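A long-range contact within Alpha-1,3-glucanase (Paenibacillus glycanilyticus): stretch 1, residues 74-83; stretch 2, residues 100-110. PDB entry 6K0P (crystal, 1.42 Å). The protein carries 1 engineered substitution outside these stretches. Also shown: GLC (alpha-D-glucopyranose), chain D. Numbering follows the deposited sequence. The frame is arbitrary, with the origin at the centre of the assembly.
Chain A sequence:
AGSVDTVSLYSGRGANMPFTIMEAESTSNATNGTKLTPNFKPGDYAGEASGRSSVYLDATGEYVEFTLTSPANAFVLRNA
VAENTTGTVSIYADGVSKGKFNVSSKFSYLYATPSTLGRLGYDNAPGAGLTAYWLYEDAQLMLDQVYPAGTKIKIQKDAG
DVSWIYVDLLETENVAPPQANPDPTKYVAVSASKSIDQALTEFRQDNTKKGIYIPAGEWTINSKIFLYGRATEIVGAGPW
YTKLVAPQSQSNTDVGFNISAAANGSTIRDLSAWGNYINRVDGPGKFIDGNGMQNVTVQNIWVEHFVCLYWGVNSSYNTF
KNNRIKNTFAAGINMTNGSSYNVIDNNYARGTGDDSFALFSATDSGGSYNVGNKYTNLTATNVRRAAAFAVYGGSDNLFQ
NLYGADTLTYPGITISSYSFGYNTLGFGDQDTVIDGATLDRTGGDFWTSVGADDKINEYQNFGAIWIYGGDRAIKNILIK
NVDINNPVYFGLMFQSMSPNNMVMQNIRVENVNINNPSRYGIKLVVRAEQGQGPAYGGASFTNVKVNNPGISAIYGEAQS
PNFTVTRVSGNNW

Stretch 1 (74-83) AFVLRNAVAE
Stretch 2 100-110: KFNVSSKFSYL

Two extended segments pack face to face through their side chains. Strand 74-80 and strand 100-104 run in roughly the same direction, their axes 38° apart and 7.8 Å at closest approach, too far for backbone pairing. The register sets L77 CA 7.9 Å from F101 CA; the chains then draw together, so that E83 CA lies 5.7 Å from S105 CA. Alternation in strand 74-80 turns F75, L77 and N79 toward the partner, while F101, V103 and S105 answer.

F101 (chi1 m, chi2 -88°) fills much of the gap with its ring. L77 (t, p) lays CB over one face of its ring, 4.0 Å from the centroid of F101 in a CH-pi contact, while F75 CB meets the ring edge at F101 CZ, 3.7 Å away; the ring of F75 (chi1 m) leads away. Farther along, V103 (m) reaches both neighbours with its two methyls: its CG1 lies 3.8 Å from N79 ND2, and its CG2 4.0 Å from V81 CG1. N79 (chi1 p) keeps its amide satisfied, ND2 donating to L77 O at 3.1 Å and to a water, 3.1 Å from ND2, that also accepts from S104 N at 3.1 Å.

Farther along, V81 (m; phi/psi -124/176) fits CG2 against the backbone bend, 3.7 Å from both S104 C and S105 N. Here hydroxyls bond two backbone carbonyls: S105 OG (chi1 p) donates to A82 O at 2.7 Å, and Y109 OH donates to V81 O at 2.6 Å. Y109 has phi/psi 72/88, chi1 m and chi2 79°. E83 (t, p, chi3 -60°) covers one face of its ring, with CB 4.0 Å from the centroid of Y109, and curls its carboxylate back until OE2 is 3.6 Å from Y109 CB. A water lies 2.4 Å from E83 OE1 and 2.8 Å from S105 O, within reach of both.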

# COMPACT_ATOMS: atom_id res chain seq x y z
N ALA A 74 21.70 6.11 3.75
CA ALA A 74 20.42 6.55 4.26
C ALA A 74 19.59 5.35 4.67
O ALA A 74 19.74 4.26 4.11
CB ALA A 74 19.66 7.36 3.20
N PHE A 75 18.72 5.57 5.65
CA PHE A 75 18.07 4.46 6.36
C PHE A 75 16.66 4.85 6.76
O PHE A 75 16.41 5.99 7.16
CB PHE A 75 18.87 4.08 7.61
CG PHE A 75 20.29 3.70 7.31
CD1 PHE A 75 20.60 2.40 6.95
CD2 PHE A 75 21.29 4.66 7.31
CE1 PHE A 75 21.89 2.05 6.62
CE2 PHE A 75 22.58 4.31 6.98
CZ PHE A 75 22.88 3.01 6.64
N VAL A 76 15.74 3.89 6.69
CA VAL A 76 14.41 4.04 7.26
C VAL A 76 14.17 2.88 8.22
O VAL A 76 14.27 1.71 7.82
CB VAL A 76 13.30 4.13 6.19
CG1 VAL A 76 11.94 4.30 6.87
CG2 VAL A 76 13.57 5.30 5.23
N LEU A 77 13.87 3.20 9.47
CA LEU A 77 13.61 2.19 10.50
C LEU A 77 12.11 2.14 10.77
O LEU A 77 11.54 3.09 11.31
CB LEU A 77 14.36 2.57 11.78
CG LEU A 77 14.35 1.50 12.86
CD1 LEU A 77 15.32 0.37 12.49
CD2 LEU A 77 14.71 2.14 14.19
N ARG A 78 11.47 1.02 10.41
CA ARG A 78 10.08 0.80 10.80
C ARG A 78 10.09 0.18 12.19
O ARG A 78 10.76 -0.83 12.43
CB ARG A 78 9.34 -0.12 9.83
CG ARG A 78 7.83 -0.19 10.09
CD ARG A 78 7.10 -0.99 9.01
NE ARG A 78 5.67 -0.67 8.94
CZ ARG A 78 4.69 -1.47 9.38
NH1 ARG A 78 4.97 -2.63 9.97
NH2 ARG A 78 3.43 -1.09 9.23
N ASN A 79 9.34 0.81 13.10
CA ASN A 79 9.47 0.52 14.52
C ASN A 79 8.15 0.82 15.21
O ASN A 79 7.28 1.51 14.67
CB ASN A 79 10.59 1.37 15.14
CG ASN A 79 10.22 2.84 15.22
OD1 ASN A 79 9.62 3.28 16.20
ND2 ASN A 79 10.56 3.60 14.16
N ALA A 80 8.02 0.31 16.43
CA ALA A 80 6.90 0.68 17.29
C ALA A 80 7.45 1.12 18.64
O ALA A 80 8.30 0.43 19.22
CB ALA A 80 5.91 -0.47 17.48
N VAL A 81 6.98 2.27 19.12
CA VAL A 81 7.31 2.77 20.45
C VAL A 81 6.01 3.01 21.21
O VAL A 81 4.92 2.84 20.65
CB VAL A 81 8.18 4.04 20.39
CG1 VAL A 81 9.51 3.72 19.73
CG2 VAL A 81 7.47 5.18 19.64
N ALA A 82 6.13 3.38 22.48
CA ALA A 82 4.95 3.60 23.31
C ALA A 82 4.08 4.72 22.75
O ALA A 82 4.56 5.66 22.11
CB ALA A 82 5.38 3.97 24.72
N GLU A 83 2.78 4.62 23.01
CA GLU A 83 1.87 5.71 22.67
C GLU A 83 2.32 7.02 23.32
O GLU A 83 2.89 7.03 24.42
CB GLU A 83 0.45 5.34 23.14
CG GLU A 83 -0.58 6.47 23.14
CD GLU A 83 -0.93 7.00 21.75
OE1 GLU A 83 -0.02 7.49 21.04
OE2 GLU A 83 -2.14 6.95 21.38
N LYS A 100 21.50 8.88 15.70
CA LYS A 100 20.27 8.53 16.40
C LYS A 100 19.09 8.77 15.48
O LYS A 100 19.00 9.82 14.84
CB LYS A 100 20.13 9.35 17.69
CG LYS A 100 21.13 8.91 18.76
CD LYS A 100 20.87 9.49 20.13
CE LYS A 100 21.97 9.06 21.09
NZ LYS A 100 21.77 7.67 21.61
N PHE A 101 18.22 7.78 15.38
CA PHE A 101 16.94 7.97 14.71
C PHE A 101 16.01 8.73 15.65
O PHE A 101 16.01 8.50 16.86
CB PHE A 101 16.27 6.63 14.44
CG PHE A 101 16.88 5.85 13.31
CD1 PHE A 101 16.45 6.03 12.00
CD2 PHE A 101 17.85 4.90 13.57
CE1 PHE A 101 17.01 5.29 10.96
CE2 PHE A 101 18.41 4.15 12.54
CZ PHE A 101 17.97 4.34 11.24
N ASN A 102 15.18 9.60 15.07
CA ASN A 102 14.08 10.24 15.79
C ASN A 102 12.86 9.34 15.63
O ASN A 102 12.26 9.28 14.55
CB ASN A 102 13.84 11.63 15.20
CG ASN A 102 12.69 12.38 15.87
OD1 ASN A 102 11.65 11.81 16.19
ND2 ASN A 102 12.86 13.68 16.04
N VAL A 103 12.52 8.62 16.69
CA VAL A 103 11.39 7.69 16.68
C VAL A 103 10.23 8.32 17.43
O VAL A 103 10.40 9.08 18.39
CB VAL A 103 11.76 6.31 17.27
CG1 VAL A 103 12.81 5.64 16.39
CG2 VAL A 103 12.27 6.44 18.70
N SER A 104 9.02 8.00 16.98
CA SER A 104 7.83 8.67 17.49
C SER A 104 6.59 7.86 17.18
O SER A 104 6.51 7.20 16.15
CB SER A 104 7.68 10.04 16.84
OG SER A 104 6.52 10.70 17.31
N SER A 105 5.60 7.97 18.07
CA SER A 105 4.28 7.42 17.80
C SER A 105 3.27 8.50 17.42
O SER A 105 2.06 8.26 17.51
CB SER A 105 3.78 6.60 19.00
OG SER A 105 3.88 7.37 20.19
N LYS A 106 3.74 9.68 17.00
CA LYS A 106 2.82 10.76 16.62
C LYS A 106 1.77 10.30 15.60
O LYS A 106 0.59 10.66 15.71
CB LYS A 106 3.61 11.94 16.07
CG LYS A 106 2.73 13.03 15.47
CD LYS A 106 3.55 14.18 14.93
CE LYS A 106 2.63 15.27 14.38
NZ LYS A 106 3.39 16.50 14.02
N PHE A 107 2.18 9.50 14.62
CA PHE A 107 1.31 9.10 13.52
C PHE A 107 0.74 7.70 13.66
O PHE A 107 -0.08 7.29 12.82
CB PHE A 107 2.05 9.25 12.18
CG PHE A 107 2.38 10.68 11.85
CD1 PHE A 107 1.39 11.52 11.37
CD2 PHE A 107 3.66 11.19 12.05
CE1 PHE A 107 1.65 12.84 11.07
CE2 PHE A 107 3.94 12.52 11.75
CZ PHE A 107 2.94 13.35 11.26
N SER A 108 1.13 6.95 14.68
CA SER A 108 0.64 5.60 14.91
C SER A 108 -0.40 5.60 16.04
O SER A 108 -0.71 6.64 16.63
CB SER A 108 1.81 4.67 15.22
OG SER A 108 2.64 5.23 16.23
N TYR A 109 -0.93 4.41 16.32
CA TYR A 109 -1.94 4.16 17.35
C TYR A 109 -3.31 4.72 16.96
O TYR A 109 -3.64 5.87 17.28
CB TYR A 109 -1.49 4.65 18.74
CG TYR A 109 -0.37 3.80 19.31
CD1 TYR A 109 0.95 3.97 18.89
CD2 TYR A 109 -0.62 2.84 20.28
CE1 TYR A 109 1.97 3.20 19.40
CE2 TYR A 109 0.39 2.06 20.79
CZ TYR A 109 1.68 2.25 20.35
OH TYR A 109 2.71 1.48 20.86
N LEU A 110 -4.09 3.91 16.26
CA LEU A 110 -5.46 4.25 15.87
C LEU A 110 -6.38 3.25 16.57
O LEU A 110 -6.08 2.06 16.62
CB LEU A 110 -5.61 4.16 14.34
CG LEU A 110 -5.09 5.33 13.48
CD1 LEU A 110 -5.87 6.61 13.78
CD2 LEU A 110 -3.58 5.59 13.66
C1 GLC D . 10.23 14.52 13.32
C2 GLC D . 9.24 13.51 13.87
C3 GLC D . 7.85 13.67 13.27
C4 GLC D . 7.43 15.11 13.46
C5 GLC D . 8.50 16.05 12.94
C6 GLC D . 8.03 17.48 13.14
O2 GLC D . 9.76 12.21 13.75
O3 GLC D . 6.98 12.86 14.00
O4 GLC D . 6.22 15.41 12.77
O5 GLC D . 9.75 15.81 13.57
O6 GLC D . 7.98 17.79 14.52
O HOH W 1 7.16 4.51 15.58
O HOH W 2 9.18 6.32 14.39
O HOH W 3 4.85 3.56 16.93
O HOH W 4 -0.43 8.43 18.86